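Local coordinates for cell division control protein 53 (Saccharomyces cerevisiae, PDB 3O2P), which scaffolds SCF cullin-RING ubiquitin ligases that mark target proteins for proteasomal degradation, here represented by its C-terminal winged-helix neddylation domain, at residues T18-F23 and Q53-K58; F23-I28 and D67-K72; L38-L43 and E82-L87. All blocks are in the same frame, centred on the assembly; numbering follows the deposited sequence.

Interaction 1: T18-F23 and Q53-K58; sequences TERQIF and QRFNAK
Two phenyl rings and one guanidinium make up most of this contact. One face of the Phe23 ring is covered by Arg54, whose CB sits 4.2 Å from the Phe23 ring centroid and 26° off the ring normal, a CH-pi arrangement. The Gln53 amide comes to the edge of the same ring, with Gln53 NE2 4.0 Å from Phe23 CZ, although Gln53 is poorly ordered. One face of the Phe55 ring receives the aliphatic part of Arg20: Arg20 CG is 4.2 Å from the Phe55 ring centroid and 20° off the normal, a second CH-pi contact, and Arg20 CD continues the packing at 3.7 Å from Phe55 CE1. At the edge of the Phe55 ring, near its plane, comes Phe23 CD2.

Between them the two rings reach tip to tip, Phe23 CD2 lying 3.6 Å from Phe55 CE2. With planes at 68°, the pair is oblique and is neither a stack nor a T-shape. Phe23 is brought here by a CG anti to its backbone N, which carries the ring off helix 8-35 toward the loop between helices 40-51 and 59-71. Phe55 answers from the crowded rotamer, with CG between its backbone N and carbonyl carbon. Arg54 bends at chi2 and chi3, so that its guanidinium, tilted against the ring, turns one face to Phe23 CE1, with Arg54 NH2 3.4 Å from that atom.

The polar end of Arg20 turns to Asn17, while Phe55 also packs on Leu24 and Met61. The contact thus joins the loop to helix 8-35 by van der Waals and CH-pi packing, with a guanidinium and an amide against aromatic carbon. Such chemistry is consistent with a surface site: Arg54 is exposed, and its methylenes cover part of the Phe23 ring.

Interaction 2: F23-I28 and D67-K72; sequences FLEACI and DSLIQK
Ionic pairing supplies the most directional link between helix 8-35 and the end of segment 67-72. Glu25, its chain extended beyond CG, crosses Lys72 at about a right angle, and Lys72 NZ donates to Glu25 OE1 at 2.7 Å, a hydrogen-bonded salt bridge that uses the syn lone pair of the carboxylate. Lys72 is likewise extended, so two long arms meet at their tips.

The other carboxylate oxygen works through water: one molecule donates to Glu25 OE2 at 2.8 Å and is hydrogen-bonded to Ser68 OG at 3.2 Å. Ser68 also packs directly, its CB 3.4 Å from Glu25 OE2.

Apolar contact lies beneath the charges. Leu69 CD1 meets Ile28 CG2 at 3.5 Å and also rests against the Glu25 carbonyl oxygen, while Leu69 CG faces the CG methylene of Glu25. The segment axes approach to 10.4 Å at a crossing angle of -66°, a steep packing in which Glu25 and Ile28, three residues apart on one helical side, both meet Leu69. Leu69 continues onto Leu75 of the following strand.

An alanine here in place of Glu25 removes the carboxylate with its salt bridge and water link, and would probably loosen the pairing of the two segments and thin the cover over Leu69. With one oxygen paired to an ammonium and the other hydrated, the partly exposed carboxylate is probably kept ionised.

Interaction 3: L38-L43 and E82-L87; sequences LPHTTL and ESYAYL
His40 and Tyr84 run alongside each other in one direction and meet rim to rim. Their ring planes stand at 57° and the centroids are 5.8 Å apart, so the rings do not overlap face on face. The tie between them is a hydrogen bond of 2.8 Å joining His40 ND1 and Tyr84 OH; the hydroxyl sits near the plane of the imidazole. A CG anti to the backbone N (chi1 162°) places the imidazole there, while Tyr84 swings its ring beside its own backbone N. His40 NE2 bonds to the backbone of the other protein chain in the assembly, so both imidazole nitrogens are engaged, and Tyr84 OH also bonds to a glycerol.

Leu43, one turn along helix 40-51, crosses Tyr84 at about a right angle, its CD2 3.7 Å from Tyr84 CD2. Both also pack on Ile66 of helix 59-71.

The backbone beneath belongs to the small antiparallel sheet of the winged-helix fold, strand 37-39 pairing with strand 83-86. Leu38 and Tyr84 form a hydrogen-bonded pair: Leu38 N reaches Tyr84 O at 3.0 Å, nearly along the C=O axis, and Tyr84 N reaches Leu38 O at 2.8 Å. Next to it Pro39 and Ser83 are a non-hydrogen-bonded pair with CA atoms only 3.9 Å apart.

Pro39 is the N-cap of helix 40-51, and His40 N, in the helix's first turn, gives a straight bond (173°) to Glu82 O at 2.9 Å, approaching from above the carbonyl plane. Ser83 OG is held by Asp80 in the preceding turn.

In the fold
From the N terminus, helix 8-35 supplies the first segments of interactions 1 and 2, which share Phe23. Interaction 1 closes a loop by bringing back the turn after helix 40-51; interaction 2 closes a longer one with the end of helix 59-71; interaction 3 starts at strand 37-39 and returns with strand 83-86. All three pairs cross, since each opens before the previous one has closed, and none nests within another. Leu24 joins interactions 1 and 2 by packing on Phe55 and Ala57, and Ile28 meets Leu43 between interactions 2 and 3. Interactions 1 and 3 do not touch, their centres about 19 Å apart, so interaction 2 bridges the loop side and the sheet side.

Interaction 1: T18-F23 and Q53-K58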
ATOM      1  N   THR B  18      -2.996  21.649  15.757  1.00 27.46           N
ATOM      2  CA  THR B  18      -4.000  21.836  14.720  1.00 32.45           C
ATOM      3  C   THR B  18      -3.842  23.172  13.984  1.00 31.69           C
ATOM      4  O   THR B  18      -3.969  23.229  12.758  1.00 30.78           O
ATOM      5  CB  THR B  18      -5.423  21.703  15.307  1.00 34.64           C
ATOM      6  OG1 THR B  18      -5.686  20.326  15.614  1.00 33.35           O
ATOM      7  CG2 THR B  18      -6.462  22.185  14.315  1.00 37.72           C
ATOM      8  N   GLU B  19      -3.540  24.236  14.726  1.00 25.22           N
ATOM      9  CA  GLU B  19      -3.361  25.555  14.129  1.00 32.89           C
ATOM     10  C   GLU B  19      -2.076  25.649  13.317  1.00 35.23           C
ATOM     11  O   GLU B  19      -2.044  26.312  12.280  1.00 25.31           O
ATOM     12  CB  GLU B  19      -3.383  26.641  15.196  1.00 35.02           C
ATOM     13  CG  GLU B  19      -4.753  26.855  15.811  1.00 47.86           C
ATOM     14  CD  GLU B  19      -4.716  27.794  17.012  1.00 58.51           C
ATOM     15  OE1 GLU B  19      -3.631  28.359  17.308  1.00 54.08           O
ATOM     16  OE2 GLU B  19      -5.778  27.960  17.658  1.00 63.66           O
ATOM     17  N   ARG B  20      -1.013  25.006  13.793  1.00 35.94           N
ATOM     18  CA  ARG B  20       0.203  24.905  12.997  1.00 31.69           C
ATOM     19  C   ARG B  20      -0.074  24.139  11.702  1.00 26.96           C
ATOM     20  O   ARG B  20       0.250  24.610  10.609  1.00 23.97           O
ATOM     21  CB  ARG B  20       1.333  24.234  13.792  1.00 30.82           C
ATOM     22  CG  ARG B  20       1.870  25.101  14.939  1.00 35.21           C
ATOM     23  CD  ARG B  20       3.181  24.573  15.521  1.00 36.83           C
ATOM     24  NE  ARG B  20       2.987  23.402  16.371  1.00 41.16           N
ATOM     25  CZ  ARG B  20       3.083  23.411  17.699  1.00 37.21           C
ATOM     26  NH1 ARG B  20       3.391  24.533  18.342  1.00 32.68           N
ATOM     27  NH2 ARG B  20       2.883  22.293  18.384  1.00 27.62           N
ATOM     28  N   GLN B  21      -0.686  22.963  11.836  1.00 19.85           N
ATOM     29  CA  GLN B  21      -0.927  22.083  10.695  1.00 19.04           C
ATOM     30  C   GLN B  21      -1.822  22.725   9.650  1.00 22.77           C
ATOM     31  O   GLN B  21      -1.529  22.667   8.457  1.00 23.05           O
ATOM     32  CB  GLN B  21      -1.506  20.750  11.166  1.00 16.42           C
ATOM     33  CG  GLN B  21      -0.497  19.963  12.014  1.00 23.40           C
ATOM     34  CD  GLN B  21       0.846  19.853  11.321  1.00 27.29           C
ATOM     35  OE1 GLN B  21       1.871  20.344  11.812  1.00 27.99           O
ATOM     36  NE2 GLN B  21       0.841  19.231  10.156  1.00 24.24           N
ATOM     37  N   ILE B  22      -2.903  23.353  10.098  1.00 17.86           N
ATOM     38  CA  ILE B  22      -3.787  24.058   9.189  1.00 21.84           C
ATOM     39  C   ILE B  22      -3.029  25.155   8.439  1.00 24.80           C
ATOM     40  O   ILE B  22      -3.264  25.380   7.254  1.00 20.95           O
ATOM     41  CB  ILE B  22      -4.992  24.659   9.924  1.00 29.15           C
ATOM     42  CG1 ILE B  22      -6.046  23.572  10.165  1.00 28.46           C
ATOM     43  CG2 ILE B  22      -5.584  25.817   9.120  1.00 25.92           C
ATOM     44  CD1 ILE B  22      -7.130  23.982  11.158  1.00 28.46           C
ATOM     45  N   PHE B  23      -2.118  25.837   9.123  1.00 14.71           N
ATOM     46  CA  PHE B  23      -1.346  26.870   8.446  1.00 21.20           C
ATOM     47  C   PHE B  23      -0.401  26.261   7.410  1.00 24.81           C
ATOM     48  O   PHE B  23      -0.319  26.747   6.281  1.00 25.48           O
ATOM     49  CB  PHE B  23      -0.570  27.744   9.438  1.00 20.63           C
ATOM     50  CG  PHE B  23       0.390  28.684   8.775  1.00 20.36           C
ATOM     51  CD1 PHE B  23      -0.029  29.922   8.317  1.00 28.34           C
ATOM     52  CD2 PHE B  23       1.707  28.310   8.580  1.00 23.80           C
ATOM     53  CE1 PHE B  23       0.865  30.783   7.686  1.00 35.08           C
ATOM     54  CE2 PHE B  23       2.604  29.158   7.949  1.00 32.09           C
ATOM     55  CZ  PHE B  23       2.185  30.396   7.498  1.00 28.83           C
ATOM     56  N   GLN B  53       7.661  33.671   8.662  1.00 60.64           N
ATOM     57  CA  GLN B  53       6.980  34.892   9.074  1.00 63.92           C
ATOM     58  C   GLN B  53       6.114  34.631  10.304  1.00 59.07           C
ATOM     59  O   GLN B  53       6.056  35.450  11.222  1.00 62.28           O
ATOM     60  CB  GLN B  53       6.091  35.406   7.942  1.00 75.85           C
ATOM     61  CG  GLN B  53       4.617  35.086   8.155  1.00 83.73           C
ATOM     62  CD  GLN B  53       3.794  35.174   6.893  1.00 89.95           C
ATOM     63  OE1 GLN B  53       3.950  36.098   6.098  1.00 94.42           O
ATOM     64  NE2 GLN B  53       2.898  34.214   6.708  1.00 90.94           N
ATOM     65  N   ARG B  54       5.446  33.480  10.303  1.00 52.55           N
ATOM     66  CA  ARG B  54       4.436  33.135  11.299  1.00 42.30           C
ATOM     67  C   ARG B  54       5.040  32.391  12.487  1.00 40.29           C
ATOM     68  O   ARG B  54       4.867  32.787  13.641  1.00 40.14           O
ATOM     69  CB  ARG B  54       3.346  32.282  10.638  1.00 37.35           C
ATOM     70  CG  ARG B  54       2.101  32.065  11.471  1.00 43.33           C
ATOM     71  CD  ARG B  54       1.215  33.301  11.501  1.00 49.04           C
ATOM     72  NE  ARG B  54       0.534  33.534  10.230  1.00 59.27           N
ATOM     73  CZ  ARG B  54      -0.635  32.992   9.896  1.00 52.15           C
ATOM     74  NH1 ARG B  54      -1.254  32.172  10.739  1.00 46.68           N
ATOM     75  NH2 ARG B  54      -1.185  33.274   8.720  1.00 38.33           N
ATOM     76  N   PHE B  55       5.745  31.304  12.204  1.00 40.85           N
ATOM     77  CA  PHE B  55       6.398  30.545  13.258  1.00 39.30           C
ATOM     78  C   PHE B  55       7.526  29.703  12.681  1.00 34.32           C
ATOM     79  O   PHE B  55       7.727  29.669  11.466  1.00 35.95           O
ATOM     80  CB  PHE B  55       5.392  29.666  14.009  1.00 33.67           C
ATOM     81  CG  PHE B  55       4.947  28.463  13.235  1.00 37.67           C
ATOM     82  CD1 PHE B  55       5.546  27.229  13.448  1.00 31.54           C
ATOM     83  CD2 PHE B  55       3.939  28.562  12.291  1.00 40.04           C
ATOM     84  CE1 PHE B  55       5.146  26.117  12.735  1.00 24.68           C
ATOM     85  CE2 PHE B  55       3.533  27.447  11.569  1.00 39.98           C
ATOM     86  CZ  PHE B  55       4.138  26.225  11.790  1.00 28.30           C
ATOM     87  N   ASN B  56       8.268  29.034  13.556  1.00 32.68           N
ATOM     88  CA  ASN B  56       9.369  28.188  13.121  1.00 40.10           C
ATOM     89  C   ASN B  56       8.922  26.744  12.857  1.00 47.29           C
ATOM     90  O   ASN B  56       8.870  25.913  13.765  1.00 48.16           O
ATOM     91  CB  ASN B  56      10.516  28.224  14.125  1.00 39.51           C
ATOM     92  CG  ASN B  56      11.695  27.392  13.673  1.00 55.88           C
ATOM     93  OD1 ASN B  56      12.123  26.465  14.365  1.00 62.47           O
ATOM     94  ND2 ASN B  56      12.208  27.697  12.484  1.00 56.38           N
ATOM     95  N   ALA B  57       8.600  26.463  11.602  1.00 40.92           N
ATOM     96  CA  ALA B  57       8.103  25.154  11.214  1.00 32.11           C
ATOM     97  C   ALA B  57       9.211  24.109  11.266  1.00 28.66           C
ATOM     98  O   ALA B  57      10.270  24.287  10.665  1.00 29.61           O
ATOM     99  CB  ALA B  57       7.497  25.219   9.816  1.00 24.33           C
ATOM    100  N   LYS B  58       8.964  23.026  11.996  1.00 23.51           N
ATOM    101  CA  LYS B  58       9.878  21.895  12.019  1.00 23.63           C
ATOM    102  C   LYS B  58       9.561  20.958  10.852  1.00 34.12           C
ATOM    103  O   LYS B  58       8.409  20.864  10.416  1.00 33.21           O
ATOM    104  CB  LYS B  58       9.747  21.125  13.336  1.00 20.79           C
ATOM    105  CG  LYS B  58      10.176  21.900  14.574  1.00 20.68           C
ATOM    106  CD  LYS B  58      11.655  22.240  14.554  1.00 22.39           C
ATOM    107  CE  LYS B  58      12.016  23.014  15.825  1.00 29.43           C
ATOM    108  NZ  LYS B  58      13.496  23.087  16.016  1.00 27.56           N
TER

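Interaction 2: F23-I28 and D67-K72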
ATOM      1  N   PHE B  23      -2.118  25.837   9.123  1.00 14.71           N
ATOM      2  CA  PHE B  23      -1.346  26.870   8.446  1.00 21.20           C
ATOM      3  C   PHE B  23      -0.401  26.261   7.410  1.00 24.81           C
ATOM      4  O   PHE B  23      -0.319  26.747   6.281  1.00 25.48           O
ATOM      5  CB  PHE B  23      -0.570  27.744   9.438  1.00 20.63           C
ATOM      6  CG  PHE B  23       0.390  28.684   8.775  1.00 20.36           C
ATOM      7  CD1 PHE B  23      -0.029  29.922   8.317  1.00 28.34           C
ATOM      8  CD2 PHE B  23       1.707  28.310   8.580  1.00 23.80           C
ATOM      9  CE1 PHE B  23       0.865  30.783   7.686  1.00 35.08           C
ATOM     10  CE2 PHE B  23       2.604  29.158   7.949  1.00 32.09           C
ATOM     11  CZ  PHE B  23       2.185  30.396   7.498  1.00 28.83           C
ATOM     12  N   LEU B  24       0.300  25.192   7.787  1.00 16.70           N
ATOM     13  CA  LEU B  24       1.288  24.590   6.900  1.00 21.02           C
ATOM     14  C   LEU B  24       0.636  23.915   5.703  1.00 22.51           C
ATOM     15  O   LEU B  24       1.213  23.880   4.619  1.00 18.72           O
ATOM     16  CB  LEU B  24       2.162  23.579   7.642  1.00 18.08           C
ATOM     17  CG  LEU B  24       3.105  24.125   8.704  1.00 22.59           C
ATOM     18  CD1 LEU B  24       3.692  22.990   9.547  1.00 17.33           C
ATOM     19  CD2 LEU B  24       4.194  24.962   8.050  1.00 19.17           C
ATOM     20  N   GLU B  25      -0.561  23.370   5.899  1.00 18.24           N
ATOM     21  CA  GLU B  25      -1.281  22.769   4.786  1.00 17.72           C
ATOM     22  C   GLU B  25      -1.621  23.792   3.712  1.00 17.12           C
ATOM     23  O   GLU B  25      -1.464  23.508   2.525  1.00 23.51           O
ATOM     24  CB  GLU B  25      -2.539  22.030   5.256  1.00 10.35           C
ATOM     25  CG  GLU B  25      -2.226  20.677   5.894  1.00 17.92           C
ATOM     26  CD  GLU B  25      -3.483  19.912   6.285  1.00 22.39           C
ATOM     27  OE1 GLU B  25      -4.477  19.964   5.525  1.00 26.33           O
ATOM     28  OE2 GLU B  25      -3.472  19.268   7.357  1.00 31.63           O
ATOM     29  N   ALA B  26      -2.088  24.971   4.118  1.00 17.16           N
ATOM     30  CA  ALA B  26      -2.416  26.019   3.143  1.00 16.62           C
ATOM     31  C   ALA B  26      -1.147  26.556   2.490  1.00 22.54           C
ATOM     32  O   ALA B  26      -1.126  26.843   1.291  1.00 20.65           O
ATOM     33  CB  ALA B  26      -3.170  27.138   3.793  1.00 16.79           C
ATOM     34  N   CYS B  27      -0.085  26.692   3.278  1.00 19.01           N
ATOM     35  CA  CYS B  27       1.189  27.122   2.722  1.00 21.19           C
ATOM     36  C   CYS B  27       1.640  26.158   1.615  1.00 25.36           C
ATOM     37  O   CYS B  27       1.994  26.578   0.522  1.00 27.05           O
ATOM     38  CB  CYS B  27       2.246  27.206   3.821  1.00 28.32           C
ATOM     39  SG  CYS B  27       3.830  27.849   3.268  1.00 42.39           S
ATOM     40  N   ILE B  28       1.595  24.861   1.896  1.00 22.88           N
ATOM     41  CA  ILE B  28       2.055  23.863   0.942  1.00 18.69           C
ATOM     42  C   ILE B  28       1.224  23.888  -0.348  1.00 20.63           C
ATOM     43  O   ILE B  28       1.771  23.810  -1.453  1.00 15.99           O
ATOM     44  CB  ILE B  28       2.047  22.456   1.572  1.00 19.14           C
ATOM     45  CG1 ILE B  28       3.165  22.334   2.612  1.00 18.94           C
ATOM     46  CG2 ILE B  28       2.212  21.379   0.521  1.00 12.55           C
ATOM     47  CD1 ILE B  28       3.081  21.087   3.433  1.00 12.19           C
ATOM     48  N   ASP B  67       1.545  14.677   4.438  1.00 19.29           N
ATOM     49  CA  ASP B  67       0.813  13.428   4.495  1.00 15.72           C
ATOM     50  C   ASP B  67      -0.695  13.669   4.426  1.00 17.30           C
ATOM     51  O   ASP B  67      -1.392  12.962   3.719  1.00 19.50           O
ATOM     52  CB  ASP B  67       1.167  12.663   5.762  1.00 16.52           C
ATOM     53  CG  ASP B  67       0.581  11.270   5.768  1.00 36.26           C
ATOM     54  OD1 ASP B  67      -0.584  11.113   6.181  1.00 54.16           O
ATOM     55  OD2 ASP B  67       1.277  10.333   5.334  1.00 42.31           O
ATOM     56  N   SER B  68      -1.186  14.675   5.158  1.00 17.05           N
ATOM     57  CA  SER B  68      -2.604  15.048   5.102  1.00 20.36           C
ATOM     58  C   SER B  68      -3.060  15.486   3.707  1.00 16.23           C
ATOM     59  O   SER B  68      -4.154  15.144   3.269  1.00 21.07           O
ATOM     60  CB  SER B  68      -2.916  16.158   6.105  1.00 25.11           C
ATOM     61  OG  SER B  68      -2.630  15.744   7.424  1.00 35.90           O
ATOM     62  N   LEU B  69      -2.232  16.256   3.011  1.00 19.03           N
ATOM     63  CA  LEU B  69      -2.592  16.687   1.662  1.00 18.24           C
ATOM     64  C   LEU B  69      -2.591  15.521   0.679  1.00 17.68           C
ATOM     65  O   LEU B  69      -3.328  15.532  -0.296  1.00 24.20           O
ATOM     66  CB  LEU B  69      -1.690  17.827   1.192  1.00 18.67           C
ATOM     67  CG  LEU B  69      -1.900  19.077   2.068  1.00 24.99           C
ATOM     68  CD1 LEU B  69      -0.777  20.089   1.909  1.00 22.21           C
ATOM     69  CD2 LEU B  69      -3.264  19.723   1.811  1.00 17.65           C
ATOM     70  N   ILE B  70      -1.773  14.509   0.939  1.00 17.66           N
ATOM     71  CA  ILE B  70      -1.792  13.327   0.095  1.00 18.04           C
ATOM     72  C   ILE B  70      -3.076  12.557   0.356  1.00 23.85           C
ATOM     73  O   ILE B  70      -3.801  12.209  -0.563  1.00 18.96           O
ATOM     74  CB  ILE B  70      -0.602  12.427   0.366  1.00 15.48           C
ATOM     75  CG1 ILE B  70       0.662  13.104  -0.159  1.00 15.18           C
ATOM     76  CG2 ILE B  70      -0.849  11.023  -0.239  1.00 16.56           C
ATOM     77  CD1 ILE B  70       1.931  12.427   0.245  1.00 15.47           C
ATOM     78  N   GLN B  71      -3.362  12.320   1.629  1.00 25.37           N
ATOM     79  CA  GLN B  71      -4.591  11.653   2.010  1.00 26.76           C
ATOM     80  C   GLN B  71      -5.818  12.367   1.418  1.00 33.51           C
ATOM     81  O   GLN B  71      -6.722  11.707   0.904  1.00 24.83           O
ATOM     82  CB  GLN B  71      -4.663  11.532   3.534  1.00 33.80           C
ATOM     83  CG  GLN B  71      -6.068  11.396   4.084  1.00 52.33           C
ATOM     84  CD  GLN B  71      -6.107  11.296   5.608  1.00 52.74           C
ATOM     85  OE1 GLN B  71      -6.888  10.516   6.169  1.00 49.43           O
ATOM     86  NE2 GLN B  71      -5.265  12.084   6.284  1.00 40.85           N
ATOM     87  N   LYS B  72      -5.836  13.704   1.457  1.00 26.51           N
ATOM     88  CA  LYS B  72      -6.988  14.472   0.946  1.00 22.29           C
ATOM     89  C   LYS B  72      -7.047  14.558  -0.581  1.00 20.88           C
ATOM     90  O   LYS B  72      -8.019  15.048  -1.139  1.00 19.80           O
ATOM     91  CB  LYS B  72      -7.010  15.895   1.517  1.00 20.69           C
ATOM     92  CG  LYS B  72      -7.354  16.007   3.010  1.00 27.35           C
ATOM     93  CD  LYS B  72      -6.879  17.356   3.557  1.00 27.15           C
ATOM     94  CE  LYS B  72      -7.489  17.700   4.899  1.00 31.28           C
ATOM     95  NZ  LYS B  72      -7.049  19.064   5.337  1.00 24.67           N
TER
HETATM   96  O   HOH W   1      -1.357  18.346   8.888  1.00 37.55           O

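Interaction 3: L38-L43 and E82-L87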
ATOM      1  N   LEU B  38       7.533  19.334  -7.693  1.00 29.03           N
ATOM      2  CA  LEU B  38       8.623  19.755  -6.832  1.00 27.81           C
ATOM      3  C   LEU B  38       9.275  18.581  -6.118  1.00 26.19           C
ATOM      4  O   LEU B  38       8.592  17.674  -5.624  1.00 25.48           O
ATOM      5  CB  LEU B  38       8.080  20.751  -5.808  1.00 35.21           C
ATOM      6  CG  LEU B  38       8.774  22.080  -5.543  1.00 34.89           C
ATOM      7  CD1 LEU B  38       9.164  22.775  -6.838  1.00 35.51           C
ATOM      8  CD2 LEU B  38       7.871  22.968  -4.704  1.00 25.98           C
ATOM      9  N   PRO B  39      10.607  18.601  -6.041  1.00 31.83           N
ATOM     10  CA  PRO B  39      11.310  17.594  -5.239  1.00 34.03           C
ATOM     11  C   PRO B  39      10.963  17.789  -3.766  1.00 29.12           C
ATOM     12  O   PRO B  39      10.737  18.923  -3.358  1.00 26.77           O
ATOM     13  CB  PRO B  39      12.791  17.919  -5.478  1.00 33.55           C
ATOM     14  CG  PRO B  39      12.810  18.814  -6.702  1.00 35.67           C
ATOM     15  CD  PRO B  39      11.525  19.572  -6.657  1.00 31.39           C
ATOM     16  N   HIS B  40      10.919  16.703  -2.998  1.00 29.27           N
ATOM     17  CA  HIS B  40      10.562  16.754  -1.582  1.00 28.36           C
ATOM     18  C   HIS B  40      11.388  17.774  -0.832  1.00 29.04           C
ATOM     19  O   HIS B  40      10.860  18.615  -0.100  1.00 28.10           O
ATOM     20  CB  HIS B  40      10.757  15.379  -0.944  1.00 23.16           C
ATOM     21  CG  HIS B  40      10.832  15.410   0.548  1.00 21.82           C
ATOM     22  ND1 HIS B  40       9.724  15.240   1.351  1.00 21.06           N
ATOM     23  CD2 HIS B  40      11.883  15.598   1.383  1.00 18.58           C
ATOM     24  CE1 HIS B  40      10.091  15.311   2.620  1.00 27.39           C
ATOM     25  NE2 HIS B  40      11.396  15.518   2.667  1.00 29.65           N
ATOM     26  N   THR B  41      12.698  17.684  -1.011  1.00 27.70           N
ATOM     27  CA  THR B  41      13.612  18.597  -0.365  1.00 30.50           C
ATOM     28  C   THR B  41      13.246  20.060  -0.632  1.00 33.18           C
ATOM     29  O   THR B  41      13.197  20.883   0.290  1.00 27.36           O
ATOM     30  CB  THR B  41      15.052  18.307  -0.813  1.00 35.81           C
ATOM     31  OG1 THR B  41      15.705  17.526   0.197  1.00 39.96           O
ATOM     32  CG2 THR B  41      15.824  19.602  -1.053  1.00 38.21           C
ATOM     33  N   THR B  42      12.983  20.389  -1.891  1.00 28.34           N
ATOM     34  CA  THR B  42      12.694  21.777  -2.234  1.00 32.62           C
ATOM     35  C   THR B  42      11.371  22.258  -1.630  1.00 27.87           C
ATOM     36  O   THR B  42      11.270  23.401  -1.214  1.00 27.02           O
ATOM     37  CB  THR B  42      12.680  22.003  -3.751  1.00 35.21           C
ATOM     38  OG1 THR B  42      13.835  21.386  -4.334  1.00 41.97           O
ATOM     39  CG2 THR B  42      12.678  23.494  -4.061  1.00 28.95           C
ATOM     40  N   LEU B  43      10.361  21.390  -1.580  1.00 31.88           N
ATOM     41  CA  LEU B  43       9.069  21.774  -1.009  1.00 23.29           C
ATOM     42  C   LEU B  43       9.208  22.064   0.477  1.00 19.59           C
ATOM     43  O   LEU B  43       8.723  23.080   0.959  1.00 21.91           O
ATOM     44  CB  LEU B  43       8.024  20.678  -1.214  1.00 17.98           C
ATOM     45  CG  LEU B  43       6.682  20.887  -0.493  1.00 19.55           C
ATOM     46  CD1 LEU B  43       6.052  22.236  -0.890  1.00 12.31           C
ATOM     47  CD2 LEU B  43       5.712  19.731  -0.779  1.00 19.34           C
ATOM     48  N   GLU B  82      10.254  10.666  -4.184  1.00 20.84           N
ATOM     49  CA  GLU B  82      10.786  11.810  -3.433  1.00 28.40           C
ATOM     50  C   GLU B  82      10.540  13.168  -4.099  1.00 32.72           C
ATOM     51  O   GLU B  82      11.382  14.067  -4.047  1.00 32.90           O
ATOM     52  CB  GLU B  82      12.274  11.620  -3.121  1.00 28.42           C
ATOM     53  CG  GLU B  82      13.060  10.899  -4.197  1.00 34.80           C
ATOM     54  CD  GLU B  82      14.544  10.757  -3.847  1.00 48.90           C
ATOM     55  OE1 GLU B  82      14.874  10.433  -2.685  1.00 46.24           O
ATOM     56  OE2 GLU B  82      15.385  10.969  -4.746  1.00 53.83           O
ATOM     57  N   SER B  83       9.378  13.290  -4.735  1.00 32.97           N
ATOM     58  CA  SER B  83       8.901  14.548  -5.292  1.00 31.79           C
ATOM     59  C   SER B  83       7.385  14.510  -5.179  1.00 28.89           C
ATOM     60  O   SER B  83       6.819  13.466  -4.848  1.00 23.47           O
ATOM     61  CB  SER B  83       9.336  14.704  -6.753  1.00 33.19           C
ATOM     62  OG  SER B  83       9.010  13.561  -7.528  1.00 34.31           O
ATOM     63  N   TYR B  84       6.729  15.638  -5.432  1.00 19.10           N
ATOM     64  CA  TYR B  84       5.271  15.683  -5.363  1.00 30.31           C
ATOM     65  C   TYR B  84       4.689  16.451  -6.536  1.00 30.69           C
ATOM     66  O   TYR B  84       5.302  17.379  -7.048  1.00 34.80           O
ATOM     67  CB  TYR B  84       4.784  16.306  -4.042  1.00 21.66           C
ATOM     68  CG  TYR B  84       5.450  15.726  -2.814  1.00 22.28           C
ATOM     69  CD1 TYR B  84       5.072  14.486  -2.306  1.00 24.08           C
ATOM     70  CD2 TYR B  84       6.463  16.415  -2.171  1.00 20.93           C
ATOM     71  CE1 TYR B  84       5.691  13.955  -1.189  1.00 18.79           C
ATOM     72  CE2 TYR B  84       7.081  15.897  -1.062  1.00 24.85           C
ATOM     73  CZ  TYR B  84       6.692  14.673  -0.571  1.00 21.01           C
ATOM     74  OH  TYR B  84       7.323  14.162   0.543  1.00 21.72           O
ATOM     75  N   ALA B  85       3.502  16.045  -6.954  1.00 30.03           N
ATOM     76  CA  ALA B  85       2.783  16.736  -7.999  1.00 24.93           C
ATOM     77  C   ALA B  85       1.477  17.268  -7.426  1.00 30.20           C
ATOM     78  O   ALA B  85       0.771  16.557  -6.690  1.00 34.86           O
ATOM     79  CB  ALA B  85       2.514  15.787  -9.160  1.00 28.33           C
ATOM     80  N   TYR B  86       1.150  18.513  -7.762  1.00 20.79           N
ATOM     81  CA  TYR B  86      -0.121  19.087  -7.339  1.00 23.28           C
ATOM     82  C   TYR B  86      -1.286  18.503  -8.134  1.00 24.87           C
ATOM     83  O   TYR B  86      -1.199  18.344  -9.350  1.00 25.24           O
ATOM     84  CB  TYR B  86      -0.110  20.620  -7.453  1.00 26.40           C
ATOM     85  CG  TYR B  86      -1.381  21.270  -6.942  1.00 37.00           C
ATOM     86  CD1 TYR B  86      -1.679  21.281  -5.588  1.00 40.70           C
ATOM     87  CD2 TYR B  86      -2.286  21.857  -7.816  1.00 41.88           C
ATOM     88  CE1 TYR B  86      -2.844  21.860  -5.114  1.00 47.75           C
ATOM     89  CE2 TYR B  86      -3.451  22.443  -7.353  1.00 50.63           C
ATOM     90  CZ  TYR B  86      -3.727  22.444  -5.999  1.00 54.36           C
ATOM     91  OH  TYR B  86      -4.883  23.023  -5.519  1.00 52.13           O
ATOM     92  N   LEU B  87      -2.376  18.195  -7.439  1.00 27.32           N
ATOM     93  CA  LEU B  87      -3.574  17.657  -8.074  1.00 35.81           C
ATOM     94  C   LEU B  87      -4.759  18.605  -7.899  1.00 43.48           C
ATOM     95  O   LEU B  87      -5.276  18.756  -6.794  1.00 41.68           O
ATOM     96  CB  LEU B  87      -3.944  16.307  -7.457  1.00 31.90           C
ATOM     97  CG  LEU B  87      -2.930  15.168  -7.465  1.00 32.75           C
ATOM     98  CD1 LEU B  87      -3.405  14.076  -6.516  1.00 26.49           C
ATOM     99  CD2 LEU B  87      -2.734  14.617  -8.877  1.00 31.37           C
TER